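Local coordinates for protein A49R (Vaccinia virus, PDB 4D5T) that blocks host NF-kappa-B activation by binding the ubiquitin-ligase subunit BTRC, so that ubiquitination of the inhibitor NFKBIA falls and p65 stays in the cytoplasm, at residues Ile80-Ile83 and Val84-Met88; Leu105-Ile108 and Met109-Pro112; Gln67-Leu70 and Ile71-Leu74; Asp130-Gln133 and Val134-Asn138. One frame throughout, in Å; residues are numbered along the deposited sequence. Where two conformers were deposited one is given.

Contact 1: Ile80-Ile83 and Val84-Met88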
ATOM      1  N   ILE A  80     -16.894  -6.944  -2.781  1.00 35.67           N
ATOM      2  CA  ILE A  80     -17.481  -5.612  -2.530  1.00 33.72           C
ATOM      3  C   ILE A  80     -17.385  -5.263  -1.086  1.00 33.23           C
ATOM      4  O   ILE A  80     -17.001  -4.156  -0.730  1.00 31.86           O
ATOM      5  CB  ILE A  80     -18.947  -5.563  -2.972  1.00 35.47           C
ATOM      6  CG1 ILE A  80     -19.013  -5.597  -4.504  1.00 36.84           C
ATOM      7  CG2 ILE A  80     -19.597  -4.300  -2.481  1.00 35.79           C
ATOM      8  CD1 ILE A  80     -20.399  -5.869  -5.079  1.00 38.46           C
ATOM      9  N   ASP A  81     -17.708  -6.222  -0.243  0.53 33.71           N
ATOM     10  CA  ASP A  81     -17.583  -6.003   1.196  0.53 34.13           C
ATOM     11  C   ASP A  81     -16.149  -5.646   1.581  0.53 32.27           C
ATOM     12  O   ASP A  81     -15.909  -4.738   2.338  0.53 30.10           O
ATOM     13  CB  ASP A  81     -17.962  -7.248   1.944  0.53 35.88           C
ATOM     14  CG  ASP A  81     -18.021  -7.019   3.467  0.53 37.75           C
ATOM     15  OD1 ASP A  81     -18.989  -6.430   3.961  0.53 39.02           O
ATOM     16  OD2 ASP A  81     -17.111  -7.483   4.166  0.53 37.90           O
ATOM     17  N   CYS A  82     -15.164  -6.434   1.061  0.53 33.76           N
ATOM     18  CA  CYS A  82     -13.758  -6.117   1.310  0.53 32.30           C
ATOM     19  C   CYS A  82     -13.335  -4.714   0.863  0.53 30.86           C
ATOM     20  O   CYS A  82     -12.747  -3.936   1.649  0.53 29.20           O
ATOM     21  CB  CYS A  82     -12.919  -7.105   0.608  0.53 34.07           C
ATOM     22  SG  CYS A  82     -11.190  -6.817   0.814  0.53 33.41           S
ATOM     23  N   ILE A  83     -13.707  -4.364  -0.356  1.00 30.45           N
ATOM     24  CA  ILE A  83     -13.381  -3.017  -0.916  1.00 32.39           C
ATOM     25  C   ILE A  83     -13.936  -1.909  -0.109  1.00 30.50           C
ATOM     26  O   ILE A  83     -13.202  -1.022   0.354  1.00 29.44           O
ATOM     27  CB  ILE A  83     -13.875  -2.839  -2.360  1.00 33.40           C
ATOM     28  CG1 ILE A  83     -12.996  -3.679  -3.253  1.00 37.52           C
ATOM     29  CG2 ILE A  83     -13.817  -1.353  -2.758  1.00 32.76           C
ATOM     30  CD1 ILE A  83     -13.514  -3.811  -4.666  1.00 37.44           C
ATOM     31  N   VAL A  84     -15.225  -1.987   0.193  1.00 31.82           N
ATOM     32  CA  VAL A  84     -15.846  -0.953   1.006  1.00 30.02           C
ATOM     33  C   VAL A  84     -15.247  -0.878   2.378  1.00 32.95           C
ATOM     34  O   VAL A  84     -14.988   0.219   2.876  1.00 29.32           O
ATOM     35  CB  VAL A  84     -17.383  -1.114   1.047  1.00 34.17           C
ATOM     36  CG1 VAL A  84     -18.031  -0.121   1.937  1.00 32.60           C
ATOM     37  CG2 VAL A  84     -17.969  -0.964  -0.361  1.00 38.57           C
ATOM     38  N   ASN A  85     -15.053  -2.032   3.028  1.00 33.93           N
ATOM     39  CA  ASN A  85     -14.425  -2.075   4.384  1.00 32.49           C
ATOM     40  C   ASN A  85     -13.044  -1.446   4.380  1.00 30.98           C
ATOM     41  O   ASN A  85     -12.758  -0.615   5.195  1.00 30.94           O
ATOM     42  CB  ASN A  85     -14.347  -3.549   4.849  1.00 38.21           C
ATOM     43  CG  ASN A  85     -13.648  -3.734   6.202  1.00 45.81           C
ATOM     44  OD1 ASN A  85     -12.456  -3.553   6.347  1.00 51.81           O
ATOM     45  ND2 ASN A  85     -14.396  -4.155   7.181  1.00 52.81           N
ATOM     46  N   LYS A  86     -12.178  -1.835   3.446  1.00 30.55           N
ATOM     47  CA  LYS A  86     -10.786  -1.346   3.487  1.00 27.83           C
ATOM     48  C   LYS A  86     -10.703   0.150   3.089  1.00 27.54           C
ATOM     49  O   LYS A  86      -9.945   0.916   3.678  1.00 26.05           O
ATOM     50  CB  LYS A  86      -9.909  -2.117   2.548  1.00 26.61           C
ATOM     51  CG  LYS A  86      -9.678  -3.603   2.872  1.00 30.90           C
ATOM     52  CD  LYS A  86      -9.142  -3.885   4.240  1.00 29.61           C
ATOM     53  CE  LYS A  86      -8.759  -5.341   4.367  1.00 32.98           C
ATOM     54  NZ  LYS A  86      -8.244  -5.622   5.726  1.00 32.54           N
ATOM     55  N   PHE A  87     -11.564   0.555   2.153  1.00 24.78           N
ATOM     56  CA  PHE A  87     -11.576   1.969   1.685  1.00 25.20           C
ATOM     57  C   PHE A  87     -11.767   2.957   2.742  1.00 24.09           C
ATOM     58  O   PHE A  87     -11.090   3.996   2.722  1.00 22.92           O
ATOM     59  CB  PHE A  87     -12.594   2.244   0.595  1.00 26.17           C
ATOM     60  CG  PHE A  87     -12.080   3.225  -0.415  1.00 26.90           C
ATOM     61  CD1 PHE A  87     -12.160   4.562  -0.067  1.00 26.35           C
ATOM     62  CD2 PHE A  87     -11.429   2.879  -1.518  1.00 26.06           C
ATOM     63  CE1 PHE A  87     -11.694   5.532  -0.900  1.00 26.75           C
ATOM     64  CE2 PHE A  87     -10.912   3.847  -2.362  1.00 25.22           C
ATOM     65  CZ  PHE A  87     -11.036   5.172  -2.039  1.00 27.36           C
ATOM     66  N   MET A  88     -12.595   2.645   3.731  1.00 25.60           N
ATOM     67  CA  MET A  88     -12.847   3.615   4.752  1.00 27.23           C
ATOM     68  C   MET A  88     -11.565   4.017   5.533  1.00 23.79           C
ATOM     69  O   MET A  88     -11.564   5.081   6.095  1.00 23.35           O
ATOM     70  CB  MET A  88     -13.947   3.168   5.719  1.00 30.21           C
ATOM     71  CG  MET A  88     -15.312   2.903   5.082  1.00 34.79           C
ATOM     72  SD  MET A  88     -15.886   4.105   3.854  1.00 39.80           S
ATOM     73  CE  MET A  88     -17.136   3.261   2.912  1.00 48.60           C
TER
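Val84, Asn85, Lys86 and Phe87 donate their backbone N-H groups to the carbonyl oxygens of Ile80, Asp81, Cys82 and Ile83, the i to i+4 hydrogen bonds of a regular alpha-helix, and residues 80-83 run into 84-88 without a break. Val84 N gives to Ile80 O at 3.0 Å and 174°, an almost straight bond, and Phe87 N gives to Ile83 O at 2.9 Å. Among the side chains, the branches of two beta-branched residues one turn apart meet loosely, Ile80 CG2 lying 4.3 Å from Val84 CG2. In Val84, CG1 is anti to the backbone N (chi1 177°), which leaves CG2 beside that nitrogen and turned back toward the preceding turn, 3.4 Å from Ile80 O. Lys86 bends at chi2 (-55°) and lays its CG 3.3 Å from Cys82 O, while NZ goes on to a salt bridge with Asp100. A long chain with an apolar stem and a charged end suits this half-covered place. This part of helix 76-87 sits at the surface of the all-helical Bcl-2-like fold: Cys82 and Lys86 lean on helix 95-109, Ile80 and Ile83 touch Tyr118, and buried Phe87 reaches Arg125 and Ile126 on helix 112-126.

Contact 2: Leu105-Ile108 and Met109-Pro112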
ATOM      1  N   LEU A 105      -5.924  -4.000  -1.704  1.00 22.03           N
ATOM      2  CA  LEU A 105      -6.434  -3.602  -3.006  1.00 22.99           C
ATOM      3  C   LEU A 105      -5.496  -4.134  -4.111  1.00 24.29           C
ATOM      4  O   LEU A 105      -5.951  -4.542  -5.195  1.00 26.75           O
ATOM      5  CB  LEU A 105      -6.650  -2.072  -3.116  1.00 22.41           C
ATOM      6  CG  LEU A 105      -7.794  -1.595  -2.185  1.00 23.68           C
ATOM      7  CD1 LEU A 105      -7.867  -0.088  -2.174  1.00 24.37           C
ATOM      8  CD2 LEU A 105      -9.144  -2.122  -2.493  1.00 24.23           C
ATOM      9  N   LYS A 106      -4.187  -4.082  -3.901  1.00 24.79           N
ATOM     10  CA  LYS A 106      -3.222  -4.638  -4.849  1.00 26.04           C
ATOM     11  C   LYS A 106      -3.441  -6.139  -5.013  1.00 25.92           C
ATOM     12  O   LYS A 106      -3.502  -6.631  -6.151  1.00 27.78           O
ATOM     13  CB  LYS A 106      -1.768  -4.321  -4.422  1.00 25.30           C
ATOM     14  CG  LYS A 106      -0.756  -4.928  -5.372  1.00 28.31           C
ATOM     15  CD  LYS A 106       0.649  -4.426  -5.149  1.00 30.01           C
ATOM     16  CE  LYS A 106       1.555  -5.213  -6.116  1.00 36.18           C
ATOM     17  NZ  LYS A 106       2.878  -4.645  -6.281  1.00 40.12           N
ATOM     18  N   TYR A 107      -3.690  -6.864  -3.925  1.00 26.94           N
ATOM     19  CA  TYR A 107      -3.993  -8.301  -4.091  1.00 28.94           C
ATOM     20  C   TYR A 107      -5.231  -8.519  -4.949  1.00 30.78           C
ATOM     21  O   TYR A 107      -5.322  -9.464  -5.768  1.00 35.16           O
ATOM     22  CB  TYR A 107      -4.198  -9.011  -2.762  1.00 29.19           C
ATOM     23  CG  TYR A 107      -3.064  -9.039  -1.802  1.00 30.27           C
ATOM     24  CD1 TYR A 107      -1.741  -9.309  -2.207  1.00 30.60           C
ATOM     25  CD2 TYR A 107      -3.313  -8.915  -0.439  1.00 32.83           C
ATOM     26  CE1 TYR A 107      -0.692  -9.342  -1.291  1.00 31.25           C
ATOM     27  CE2 TYR A 107      -2.262  -8.940   0.472  1.00 34.17           C
ATOM     28  CZ  TYR A 107      -0.970  -9.190   0.037  1.00 31.72           C
ATOM     29  OH  TYR A 107       0.007  -9.293   0.979  1.00 37.01           O
ATOM     30  N   ILE A 108      -6.259  -7.705  -4.708  1.00 32.54           N
ATOM     31  CA  ILE A 108      -7.538  -7.852  -5.392  1.00 31.23           C
ATOM     32  C   ILE A 108      -7.374  -7.518  -6.871  1.00 30.29           C
ATOM     33  O   ILE A 108      -7.876  -8.265  -7.740  1.00 30.38           O
ATOM     34  CB  ILE A 108      -8.637  -6.978  -4.780  1.00 30.57           C
ATOM     35  CG1 ILE A 108      -8.969  -7.457  -3.367  1.00 32.60           C
ATOM     36  CG2 ILE A 108      -9.897  -7.001  -5.663  1.00 31.41           C
ATOM     37  CD1 ILE A 108      -9.954  -6.546  -2.701  1.00 31.83           C
ATOM     38  N   MET A 109      -6.585  -6.488  -7.168  1.00 29.10           N
ATOM     39  CA  MET A 109      -6.262  -6.139  -8.576  1.00 29.95           C
ATOM     40  C   MET A 109      -5.312  -7.125  -9.261  1.00 29.92           C
ATOM     41  O   MET A 109      -5.217  -7.148 -10.493  1.00 29.46           O
ATOM     42  CB  MET A 109      -5.689  -4.727  -8.684  1.00 30.11           C
ATOM     43  CG  MET A 109      -6.652  -3.595  -8.313  1.00 31.17           C
ATOM     44  SD  MET A 109      -8.164  -3.468  -9.246  1.00 30.43           S
ATOM     45  CE  MET A 109      -9.262  -4.503  -8.362  1.00 28.15           C
ATOM     46  N   ASN A 110      -4.645  -7.985  -8.497  1.00 31.94           N
ATOM     47  CA  ASN A 110      -3.862  -9.143  -9.071  1.00 35.15           C
ATOM     48  C   ASN A 110      -4.778 -10.227  -9.679  1.00 33.99           C
ATOM     49  O   ASN A 110      -4.292 -11.113 -10.334  1.00 37.87           O
ATOM     50  CB  ASN A 110      -2.928  -9.821  -8.013  1.00 36.15           C
ATOM     51  CG  ASN A 110      -1.765  -8.925  -7.519  1.00 36.98           C
ATOM     52  OD1 ASN A 110      -1.337  -7.983  -8.183  1.00 38.16           O
ATOM     53  ND2 ASN A 110      -1.239  -9.249  -6.312  1.00 38.98           N
ATOM     54  N   ASN A 111      -6.093 -10.156  -9.415  1.00 34.57           N
ATOM     55  CA  ASN A 111      -7.126 -11.084  -9.988  1.00 36.19           C
ATOM     56  C   ASN A 111      -7.730 -10.415 -11.224  1.00 36.05           C
ATOM     57  O   ASN A 111      -8.438  -9.432 -11.122  1.00 34.53           O
ATOM     58  CB  ASN A 111      -8.210 -11.370  -8.932  1.00 36.38           C
ATOM     59  CG  ASN A 111      -9.322 -12.282  -9.401  1.00 39.54           C
ATOM     60  OD1 ASN A 111     -10.111 -11.944 -10.298  1.00 39.82           O
ATOM     61  ND2 ASN A 111      -9.354 -13.490  -8.840  1.00 40.32           N
ATOM     62  N   PRO A 112      -7.470 -10.951 -12.420  1.00 37.72           N
ATOM     63  CA  PRO A 112      -7.922 -10.261 -13.648  1.00 37.99           C
ATOM     64  C   PRO A 112      -9.435 -10.010 -13.817  1.00 39.23           C
ATOM     65  O   PRO A 112      -9.818  -8.975 -14.393  1.00 41.24           O
ATOM     66  CB  PRO A 112      -7.494 -11.193 -14.756  1.00 41.84           C
ATOM     67  CG  PRO A 112      -6.381 -11.989 -14.208  1.00 42.54           C
ATOM     68  CD  PRO A 112      -6.624 -12.108 -12.720  1.00 41.10           C
TER
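Met109 and Asn110 reach back over the last turn of helix 95-109, each in its own way. Met109 N gives a 2.8 Å hydrogen bond to Leu105 O, and its flexible side chain then bends at chi2 and again at chi3 (88°), which curls the terminal methyl round until CE lies 3.7 Å from Ile108 CG2. Asn110 N bonds to Lys106 O at 2.9 Å and more weakly to Tyr107 O, while Asn111 N gives to Ile108 O at 3.1 Å, a three-residue step with the donor well above the carbonyl plane. The span of the bonds thus drops from four residues to three, a tighter turn at the end of the helix. The Asn110 amide runs alongside the Tyr107 ring, pointing the same way, with ND2 4.1 Å from CD1 at the ring edge and the two planes 62° apart.

Further out, Tyr58 is hydrogen-bonded through OH to Asn110 ND2, which fixes the rotation of the amide, and its ring meets that of Tyr107 and, with Phe39, makes cation-pi contacts with the extended Lys106. Asn111 is the N-cap of helix 112-126, its OD1 accepting from Phe114 N; Pro112, which has no N-H to offer, follows it in the first turn. Chemically, the turn combines apolar filling inside with amides that satisfy polar groups where one helix stops and the next starts, and the buried lysine charge is probably eased by its aromatic neighbours.

Contact 3: Gln67-Leu70 and Ile71-Leu74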
ATOM      1  N   GLN A  67      -2.635 -15.130  -0.806  1.00 35.05           N
ATOM      2  CA  GLN A  67      -3.778 -14.190  -0.853  1.00 38.38           C
ATOM      3  C   GLN A  67      -4.495 -14.291  -2.184  1.00 41.75           C
ATOM      4  O   GLN A  67      -5.694 -14.072  -2.228  1.00 47.20           O
ATOM      5  CB  GLN A  67      -3.358 -12.747  -0.534  1.00 36.52           C
ATOM      6  CG  GLN A  67      -2.708 -12.539   0.834  1.00 37.28           C
ATOM      7  CD  GLN A  67      -3.653 -12.671   2.028  1.00 37.94           C
ATOM      8  OE1 GLN A  67      -4.788 -13.098   1.911  1.00 41.27           O
ATOM      9  NE2 GLN A  67      -3.124 -12.474   3.195  1.00 41.94           N
ATOM     10  N   THR A  68      -3.763 -14.622  -3.234  1.00 41.63           N
ATOM     11  CA  THR A  68      -4.295 -14.903  -4.556  1.00 46.72           C
ATOM     12  C   THR A  68      -5.263 -16.072  -4.568  1.00 47.12           C
ATOM     13  O   THR A  68      -6.336 -15.980  -5.158  1.00 48.74           O
ATOM     14  CB  THR A  68      -3.134 -15.283  -5.513  1.00 50.36           C
ATOM     15  OG1 THR A  68      -2.313 -14.138  -5.739  1.00 56.80           O
ATOM     16  CG2 THR A  68      -3.620 -15.836  -6.860  1.00 52.23           C
ATOM     17  N   GLU A  69      -4.860 -17.164  -3.924  1.00 45.89           N
ATOM     18  CA  GLU A  69      -5.716 -18.343  -3.759  1.00 48.22           C
ATOM     19  C   GLU A  69      -6.940 -17.961  -2.923  1.00 44.47           C
ATOM     20  O   GLU A  69      -8.083 -18.226  -3.280  1.00 43.80           O
ATOM     21  CB  GLU A  69      -4.948 -19.508  -3.058  1.00 50.84           C
ATOM     22  CG  GLU A  69      -4.032 -20.391  -3.901  1.00 56.44           C
ATOM     23  CD  GLU A  69      -4.594 -20.762  -5.247  1.00 61.47           C
ATOM     24  OE1 GLU A  69      -5.468 -21.646  -5.308  1.00 65.23           O
ATOM     25  OE2 GLU A  69      -4.146 -20.143  -6.240  1.00 66.58           O
ATOM     26  N   LEU A  70      -6.711 -17.243  -1.840  1.00 40.91           N
ATOM     27  CA  LEU A  70      -7.829 -16.810  -1.003  1.00 39.80           C
ATOM     28  C   LEU A  70      -8.835 -15.927  -1.791  1.00 38.43           C
ATOM     29  O   LEU A  70     -10.056 -16.181  -1.787  1.00 40.20           O
ATOM     30  CB  LEU A  70      -7.315 -16.057   0.233  1.00 36.91           C
ATOM     31  CG  LEU A  70      -8.323 -15.630   1.291  1.00 37.23           C
ATOM     32  CD1 LEU A  70      -7.664 -15.441   2.657  1.00 36.41           C
ATOM     33  CD2 LEU A  70      -8.972 -14.311   0.921  1.00 37.65           C
ATOM     34  N   ILE A  71      -8.326 -14.928  -2.474  1.00 36.33           N
ATOM     35  CA  ILE A  71      -9.166 -14.014  -3.241  1.00 37.51           C
ATOM     36  C   ILE A  71      -9.916 -14.723  -4.369  1.00 42.01           C
ATOM     37  O   ILE A  71     -11.074 -14.399  -4.611  1.00 41.39           O
ATOM     38  CB  ILE A  71      -8.330 -12.826  -3.752  1.00 38.10           C
ATOM     39  CG1 ILE A  71      -8.110 -11.837  -2.604  1.00 36.74           C
ATOM     40  CG2 ILE A  71      -9.042 -12.099  -4.868  1.00 37.29           C
ATOM     41  CD1 ILE A  71      -6.865 -11.040  -2.747  1.00 36.51           C
ATOM     42  N   ASN A  72      -9.277 -15.717  -4.988  1.00 44.03           N
ATOM     43  CA  ASN A  72      -9.955 -16.614  -5.944  1.00 47.26           C
ATOM     44  C   ASN A  72     -11.155 -17.353  -5.404  1.00 47.87           C
ATOM     45  O   ASN A  72     -12.040 -17.702  -6.161  1.00 48.67           O
ATOM     46  CB  ASN A  72      -9.033 -17.722  -6.441  1.00 50.43           C
ATOM     47  CG  ASN A  72      -8.167 -17.286  -7.586  1.00 55.43           C
ATOM     48  OD1 ASN A  72      -8.255 -16.133  -8.036  1.00 53.12           O
ATOM     49  ND2 ASN A  72      -7.294 -18.184  -8.040  1.00 51.85           N
ATOM     50  N   SER A  73     -11.157 -17.654  -4.115  1.00 48.33           N
ATOM     51  CA  SER A  73     -12.275 -18.356  -3.496  1.00 46.81           C
ATOM     52  C   SER A  73     -13.434 -17.394  -3.185  1.00 45.09           C
ATOM     53  O   SER A  73     -14.504 -17.839  -2.841  1.00 45.25           O
ATOM     54  CB  SER A  73     -11.803 -19.038  -2.217  1.00 47.12           C
ATOM     55  OG  SER A  73     -11.611 -18.100  -1.161  1.00 45.87           O
ATOM     56  N   LEU A  74     -13.251 -16.086  -3.327  1.00 44.98           N
ATOM     57  CA  LEU A  74     -14.308 -15.143  -2.953  1.00 44.95           C
ATOM     58  C   LEU A  74     -15.279 -14.866  -4.076  1.00 46.24           C
ATOM     59  O   LEU A  74     -14.906 -14.878  -5.241  1.00 47.98           O
ATOM     60  CB  LEU A  74     -13.710 -13.830  -2.509  1.00 42.36           C
ATOM     61  CG  LEU A  74     -12.732 -13.887  -1.330  1.00 42.68           C
ATOM     62  CD1 LEU A  74     -12.256 -12.481  -0.982  1.00 40.71           C
ATOM     63  CD2 LEU A  74     -13.330 -14.572  -0.119  1.00 43.60           C
TER
HETATM   64  O   HOH W   1      -6.855 -13.936  -7.088  1.00 38.34           O
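Ile71 wraps its side chain round the carbonyl oxygen of Gln67, one turn earlier in helix 64-72. CB lies 3.3 Å from Gln67 O; CG1, next to its own backbone nitrogen at chi1 -78°, keeps the same closeness, and CD1 at the tip stays against that oxygen while reaching toward CB of Gln67. The oxygen itself accepts from Ile71 N at 2.8 Å. A branched apolar residue suits this buried place, where it also packs on Tyr107 and lies over the bond. On the exposed side, Asn72 N bonds to Thr68 O, and a water donates to both that oxygen and Asn72 OD1, at 2.9 and 2.8 Å, so a polar amide suits the place. Near the end of the helix Ser73 N keeps a weak bond to Glu69 O and also reaches Leu70 O from above the carbonyl plane; Ser73 OG, at chi1 75°, gives an unusually short bond (2.5 Å) to Leu70 O in that plane. One carbonyl thus accepts twice from a single small residue. Leu74 folds back so that CD1 lies 4.2 Å from Leu70 CD2. This turn lies at the protein surface toward the C-terminal end of helix 64-72, just before helix 76-87, with Gln67 and Ile71 against Tyr107 on helix 95-109.

Contact 4: Asp130-Gln133 and Val134-Asn138. With SO4 (sulfate ion), chain I.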
ATOM      1  N   ASP A 130      -6.805  12.146   1.070  1.00 22.57           N
ATOM      2  CA  ASP A 130      -5.825  13.115   1.556  1.00 24.34           C
ATOM      3  C   ASP A 130      -5.140  12.564   2.792  1.00 24.16           C
ATOM      4  O   ASP A 130      -5.518  12.823   3.920  1.00 24.33           O
ATOM      5  CB  ASP A 130      -6.526  14.413   1.849  1.00 32.30           C
ATOM      6  CG  ASP A 130      -5.585  15.469   2.409  1.00 34.83           C
ATOM      7  OD1 ASP A 130      -4.293  15.291   2.304  1.00 46.16           O
ATOM      8  OD2 ASP A 130      -6.251  16.420   2.946  1.00 48.41           O
ATOM      9  N   ILE A 131      -4.099  11.821   2.590  1.00 24.43           N
ATOM     10  CA  ILE A 131      -3.450  11.072   3.668  1.00 23.48           C
ATOM     11  C   ILE A 131      -2.065  11.566   4.075  1.00 22.44           C
ATOM     12  O   ILE A 131      -1.330  10.861   4.793  1.00 22.39           O
ATOM     13  CB  ILE A 131      -3.416   9.536   3.371  1.00 23.31           C
ATOM     14  CG1 ILE A 131      -2.581   9.146   2.117  1.00 22.37           C
ATOM     15  CG2 ILE A 131      -4.834   8.977   3.248  1.00 23.39           C
ATOM     16  CD1 ILE A 131      -2.322   7.643   1.988  1.00 21.85           C
ATOM     17  N   LYS A 132      -1.588  12.657   3.513  1.00 22.21           N
ATOM     18  CA  LYS A 132      -0.239  13.117   3.814  1.00 23.02           C
ATOM     19  C   LYS A 132      -0.010  13.294   5.373  1.00 22.98           C
ATOM     20  O   LYS A 132       1.044  12.928   5.866  1.00 23.74           O
ATOM     21  CB  LYS A 132       0.121  14.420   3.033  1.00 26.60           C
ATOM     22  CG  LYS A 132       0.448  14.162   1.557  1.00 28.63           C
ATOM     23  CD  LYS A 132       0.652  15.422   0.685  1.00 31.13           C
ATOM     24  CE  LYS A 132       1.941  16.120   0.942  1.00 30.79           C
ATOM     25  NZ  LYS A 132       2.129  17.151  -0.120  1.00 28.94           N
ATOM     26  N   GLN A 133      -0.967  13.854   6.117  1.00 22.31           N
ATOM     27  CA  GLN A 133      -0.770  14.042   7.557  1.00 22.34           C
ATOM     28  C   GLN A 133      -0.717  12.743   8.322  1.00 22.99           C
ATOM     29  O   GLN A 133       0.090  12.585   9.225  1.00 21.85           O
ATOM     30  CB  GLN A 133      -1.845  14.927   8.141  1.00 23.49           C
ATOM     31  CG  GLN A 133      -1.798  14.988   9.659  1.00 24.08           C
ATOM     32  CD  GLN A 133      -0.549  15.644  10.218  1.00 26.37           C
ATOM     33  OE1 GLN A 133       0.191  16.342   9.520  1.00 27.64           O
ATOM     34  NE2 GLN A 133      -0.303  15.396  11.512  1.00 25.98           N
ATOM     35  N   VAL A 134      -1.533  11.783   7.896  1.00 21.73           N
ATOM     36  CA  VAL A 134      -1.485  10.498   8.540  1.00 22.91           C
ATOM     37  C   VAL A 134      -0.133   9.809   8.224  1.00 21.49           C
ATOM     38  O   VAL A 134       0.393   9.113   9.077  1.00 23.16           O
ATOM     39  CB  VAL A 134      -2.658   9.624   8.072  1.00 23.94           C
ATOM     40  CG1 VAL A 134      -2.696   8.389   8.894  1.00 24.07           C
ATOM     41  CG2 VAL A 134      -3.933  10.373   8.327  1.00 30.29           C
ATOM     42  N   ILE A 135       0.420   9.980   7.034  1.00 21.28           N
ATOM     43  CA  ILE A 135       1.759   9.400   6.743  1.00 21.88           C
ATOM     44  C   ILE A 135       2.820  10.095   7.693  1.00 22.36           C
ATOM     45  O   ILE A 135       3.575   9.412   8.342  1.00 20.62           O
ATOM     46  CB  ILE A 135       2.129   9.557   5.263  1.00 21.73           C
ATOM     47  CG1 ILE A 135       1.171   8.674   4.370  1.00 20.51           C
ATOM     48  CG2 ILE A 135       3.560   9.134   4.906  1.00 24.35           C
ATOM     49  CD1 ILE A 135       1.167   8.941   2.888  1.00 21.39           C
ATOM     50  N   ARG A 136       2.810  11.425   7.727  1.00 24.40           N
ATOM     51  CA  ARG A 136       3.794  12.207   8.483  1.00 26.21           C
ATOM     52  C   ARG A 136       3.806  11.792   9.934  1.00 25.46           C
ATOM     53  O   ARG A 136       4.853  11.655  10.544  1.00 29.55           O
ATOM     54  CB  ARG A 136       3.309  13.676   8.678  1.00 31.22           C
ATOM     55  CG  ARG A 136       3.701  14.658   7.659  1.00 31.65           C
ATOM     56  CD  ARG A 136       3.268  16.109   7.927  1.00 30.16           C
ATOM     57  NE  ARG A 136       3.028  16.636   6.605  1.00 30.29           N
ATOM     58  CZ  ARG A 136       1.867  16.939   6.037  1.00 31.45           C
ATOM     59  NH1 ARG A 136       0.706  16.907   6.689  1.00 30.52           N
ATOM     60  NH2 ARG A 136       1.876  17.404   4.773  1.00 33.69           N
ATOM     61  N   GLU A 137       2.619  11.725  10.497  1.00 23.71           N
ATOM     62  CA  GLU A 137       2.478  11.511  11.897  1.00 25.23           C
ATOM     63  C   GLU A 137       2.876  10.092  12.340  1.00 24.99           C
ATOM     64  O   GLU A 137       3.208   9.890  13.506  1.00 25.74           O
ATOM     65  CB  GLU A 137       1.044  11.892  12.264  1.00 29.01           C
ATOM     66  CG  GLU A 137       0.738  12.066  13.734  1.00 31.75           C
ATOM     67  CD  GLU A 137      -0.548  12.808  14.071  1.00 33.41           C
ATOM     68  OE1 GLU A 137      -1.344  13.358  13.243  1.00 32.44           O
ATOM     69  OE2 GLU A 137      -0.708  12.905  15.291  1.00 34.48           O
ATOM     70  N   ASN A 138       2.746   9.114  11.447  1.00 23.24           N
ATOM     71  CA  ASN A 138       2.814   7.732  11.844  1.00 22.95           C
ATOM     72  C   ASN A 138       3.847   6.832  11.132  1.00 23.58           C
ATOM     73  O   ASN A 138       4.059   5.707  11.575  1.00 21.35           O
ATOM     74  CB  ASN A 138       1.422   7.094  11.645  1.00 23.66           C
ATOM     75  CG  ASN A 138       0.364   7.709  12.499  1.00 25.12           C
ATOM     76  OD1 ASN A 138       0.397   7.574  13.732  1.00 26.74           O
ATOM     77  ND2 ASN A 138      -0.509   8.530  11.872  1.00 24.48           N
TER
HETATM   78  S   SO4 I1000      -0.685  19.325  -1.280  0.80 42.09           S
HETATM   79  O1  SO4 I1000      -0.501  19.094  -2.740  0.80 34.43           O
HETATM   80  O2  SO4 I1000      -0.008  20.528  -0.777  0.80 40.16           O
HETATM   81  O3  SO4 I1000      -0.214  18.143  -0.604  0.80 36.60           O
HETATM   82  O4  SO4 I1000      -2.126  19.480  -1.012  0.80 39.65           O
HETATM   83  O   HOH W   2      -4.075  13.168   6.260  1.00 37.32           O
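The N atoms of Ile135, Arg136 and Glu137 donate to the O atoms of Ile131, Lys132 and Gln133, each at 3.0 Å, as the first turns of helix 132-150 wind up. Above this backbone the Gln133 amide joins two charged residues. Its OE1 accepts from Arg136 NH1 at 2.9 Å and 166°, along a lone pair and in the guanidinium plane; its NE2 gives to Glu137 OE1 at the same distance, coming from above the carboxylate plane. Gln133 reaches both with CG anti to the backbone N (chi1 172°) and a bend at chi2, and an amide suits the place because it offers an acceptor and a donor on one flat group. On the buried side the CD1 methyls of Ile131 and Ile135 touch at 3.8 Å, facing Ile98 and Leu95 of helix 95-109. Arg136 NE forms a salt bridge with Glu25, and Lys132 NZ bonds to Ile27 O and, at 2.6 Å, to O3 of a sulfate probably from the crystallisation liquor, which Asn29 N also holds. The relay of cation, amide and carboxylate would let opposite charges polarise Gln133 from its two ends and fix which way its amide is turned, while the sulfate charge probably offsets that of Lys132.

How the contacts relate
All four are local contacts along a helix or at its end, met in series along the chain, so none closes a long loop and none nests in or crosses another. First comes contact 3, toward the end of helix 64-72; contact 1 follows on helix 76-87, then contact 2 where helix 95-109 gives way to helix 112-126, and last contact 4 at the start of helix 132-150. Contact 2 joins its neighbours: Ile108 CD1 packs 4.2 Å from Ile83 CG1 of contact 1, and Tyr107 CB lies 3.4 Å from Ile71 CD1 of contact 3. Contact 4 stands apart, its centre about 25 Å from that of contact 2, yet the other end of helix 95-109, at Leu95 and Ile98, packs against it.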